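Local coordinates for protein 2-pyrone-4,6-dicarboxylic acid hydrolase, putative (Pseudomonas putida, PDB 2FFI) that probably acts as a 2-pyrone-4,6-dicarboxylate lactonase, a TIM-barrel hydrolase of the amidohydrolase family, at residues 139-144 against 195-200. Numbering follows the deposited sequence.
Sequences HVELHR and WVKVSG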
loop_
_atom_site.group_PDB
_atom_site.type_symbol
_atom_site.label_atom_id
_atom_site.label_comp_id
_atom_site.label_asym_id
_atom_site.label_seq_id
_atom_site.Cartn_x
_atom_site.Cartn_y
_atom_site.Cartn_z
ATOM N N HIS A 139 -3.315 10.894 -1.096
ATOM C CA HIS A 139 -3.945 10.125 -0.038
ATOM C C HIS A 139 -2.896 9.765 1.000
ATOM O O HIS A 139 -1.697 9.939 0.761
ATOM C CB HIS A 139 -4.597 8.855 -0.588
ATOM C CG HIS A 139 -3.648 7.933 -1.291
ATOM N ND1 HIS A 139 -3.184 8.166 -2.566
ATOM C CD2 HIS A 139 -3.087 6.767 -0.895
ATOM C CE1 HIS A 139 -2.381 7.178 -2.928
ATOM N NE2 HIS A 139 -2.306 6.317 -1.932
ATOM N N VAL A 140 -3.351 9.281 2.152
ATOM C CA VAL A 140 -2.456 8.891 3.238
ATOM C C VAL A 140 -2.558 7.393 3.496
ATOM O O VAL A 140 -3.634 6.873 3.812
ATOM C CB VAL A 140 -2.775 9.660 4.548
ATOM C CG1 VAL A 140 -4.269 9.720 4.770
ATOM C CG2 VAL A 140 -2.100 8.973 5.742
ATOM N N GLU A 141 -1.423 6.708 3.354
ATOM C CA GLU A 141 -1.358 5.260 3.555
ATOM C C GLU A 141 -1.024 4.888 4.986
ATOM O O GLU A 141 -0.079 5.414 5.568
ATOM C CB GLU A 141 -0.314 4.641 2.630
ATOM C CG GLU A 141 -0.745 3.328 2.025
ATOM C CD GLU A 141 0.403 2.612 1.357
ATOM O OE1 GLU A 141 1.275 3.299 0.785
ATOM O OE2 GLU A 141 0.436 1.364 1.386
ATOM N N LEU A 142 -1.800 3.969 5.539
ATOM C CA LEU A 142 -1.587 3.514 6.903
ATOM C C LEU A 142 -1.086 2.074 6.939
ATOM O O LEU A 142 -1.403 1.267 6.068
ATOM C CB LEU A 142 -2.881 3.628 7.710
ATOM C CG LEU A 142 -3.104 4.878 8.564
ATOM C CD1 LEU A 142 -2.179 5.996 8.149
ATOM C CD2 LEU A 142 -4.558 5.288 8.460
ATOM N N HIS A 143 -0.285 1.769 7.950
ATOM C CA HIS A 143 0.255 0.443 8.124
ATOM C C HIS A 143 0.505 0.207 9.613
ATOM O O HIS A 143 1.516 0.650 10.148
ATOM C CB HIS A 143 1.550 0.321 7.337
ATOM C CG HIS A 143 2.182 -1.030 7.435
ATOM N ND1 HIS A 143 1.458 -2.176 7.686
ATOM C CD2 HIS A 143 3.472 -1.423 7.306
ATOM C CE1 HIS A 143 2.274 -3.219 7.708
ATOM N NE2 HIS A 143 3.501 -2.784 7.479
ATOM N N ARG A 144 -0.427 -0.467 10.282
ATOM C CA ARG A 144 -0.276 -0.742 11.707
ATOM C C ARG A 144 -1.300 -1.775 12.171
ATOM O O ARG A 144 -2.234 -2.078 11.433
ATOM C CB ARG A 144 -0.425 0.552 12.509
ATOM C CG ARG A 144 0.343 0.538 13.824
ATOM C CD ARG A 144 0.245 1.870 14.542
ATOM N NE ARG A 144 1.365 2.087 15.463
ATOM C CZ ARG A 144 1.576 1.385 16.570
ATOM N NH1 ARG A 144 0.743 0.409 16.916
ATOM N NH2 ARG A 144 2.622 1.667 17.330
ATOM N N TRP A 195 -9.966 3.590 1.831
ATOM C CA TRP A 195 -9.556 2.477 0.989
ATOM C C TRP A 195 -8.827 1.464 1.834
ATOM O O TRP A 195 -8.151 1.798 2.811
ATOM C CB TRP A 195 -8.608 2.951 -0.110
ATOM C CG TRP A 195 -9.292 3.516 -1.288
ATOM C CD1 TRP A 195 -9.597 2.871 -2.450
ATOM C CD2 TRP A 195 -9.803 4.838 -1.416
ATOM N NE1 TRP A 195 -10.277 3.712 -3.301
ATOM C CE2 TRP A 195 -10.420 4.925 -2.688
ATOM C CE3 TRP A 195 -9.812 5.955 -0.577
ATOM C CZ2 TRP A 195 -11.027 6.088 -3.140
ATOM C CZ3 TRP A 195 -10.421 7.113 -1.025
ATOM C CH2 TRP A 195 -11.023 7.172 -2.296
ATOM N N VAL A 196 -8.960 0.211 1.439
ATOM C CA VAL A 196 -8.301 -0.855 2.142
ATOM C C VAL A 196 -7.625 -1.764 1.125
ATOM O O VAL A 196 -8.239 -2.192 0.142
ATOM C CB VAL A 196 -9.306 -1.647 2.981
ATOM C CG1 VAL A 196 -10.488 -2.024 2.121
ATOM C CG2 VAL A 196 -8.633 -2.884 3.563
ATOM N N LYS A 197 -6.347 -2.038 1.363
ATOM C CA LYS A 197 -5.568 -2.892 0.480
ATOM C C LYS A 197 -5.571 -4.343 0.929
ATOM O O LYS A 197 -5.321 -4.655 2.096
ATOM C CB LYS A 197 -4.117 -2.402 0.381
ATOM C CG LYS A 197 -3.879 -1.419 -0.738
ATOM C CD LYS A 197 -2.403 -1.276 -1.105
ATOM C CE LYS A 197 -1.753 -0.086 -0.414
ATOM N NZ LYS A 197 -0.589 0.463 -1.173
ATOM N N VAL A 198 -5.884 -5.225 -0.013
ATOM C CA VAL A 198 -5.893 -6.656 0.237
ATOM C C VAL A 198 -4.569 -7.173 -0.348
ATOM O O VAL A 198 -4.437 -7.417 -1.543
ATOM C CB VAL A 198 -7.133 -7.322 -0.427
ATOM C CG1 VAL A 198 -7.574 -6.536 -1.641
ATOM C CG2 VAL A 198 -6.814 -8.765 -0.810
ATOM N N SER A 199 -3.578 -7.298 0.523
ATOM C CA SER A 199 -2.245 -7.727 0.130
ATOM C C SER A 199 -1.445 -8.323 1.283
ATOM O O SER A 199 -1.747 -8.111 2.460
ATOM C CB SER A 199 -1.462 -6.539 -0.463
ATOM O OG SER A 199 -1.341 -5.456 0.454
ATOM N N GLY A 200 -0.406 -9.061 0.922
ATOM C CA GLY A 200 0.448 -9.681 1.915
ATOM C C GLY A 200 -0.314 -10.442 2.964
ATOM O O GLY A 200 -0.196 -10.142 4.148
HETATM O O HOH W 1 -0.852 3.183 -1.636
#
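The carboxylate of E141 receives K197 over one of its faces: NZ stands above the plane, 71° out of it, at 2.9 Å from OE2, in a hydrogen-bonded salt bridge. A second flat group, the H139 imidazole, has a water at its edge and in its plane. The segments lie on strands 139-142 and 194-199 of the parallel TIM-barrel sheet, with strand 163-165 between them. The backbones therefore never pair, E141 and W195 coming nearest with CA atoms 9.0 Å apart, and the gap is bridged by side chains reaching across the barrel interior. E141 runs extended beyond CG, whereas K197 turns about its CG-CD bond (chi3 -96°), which swings its ammonium group toward the carboxylate; the two chains cross at about a right angle. V164 of the intervening strand and H18 from a loop touch both side chains. The pair is buried near the centre of the chain, where D166 OD2 lies close to E141 OE2, like charges near each other. A glutamine in place of E141 would probably leave the buried K197 ammonium without the charged mate it meets here. H143, in the loop just past strand 139-142, and S199 of 195-200 both reach H167, the former by an edge-to-face ring contact and the latter through a hydrogen bond between OG and ND1. A second grip on the lysine comes from the water, which accepts from K197 NZ at 2.8 Å and makes a weak bond of 3.5 Å with H139 NE2.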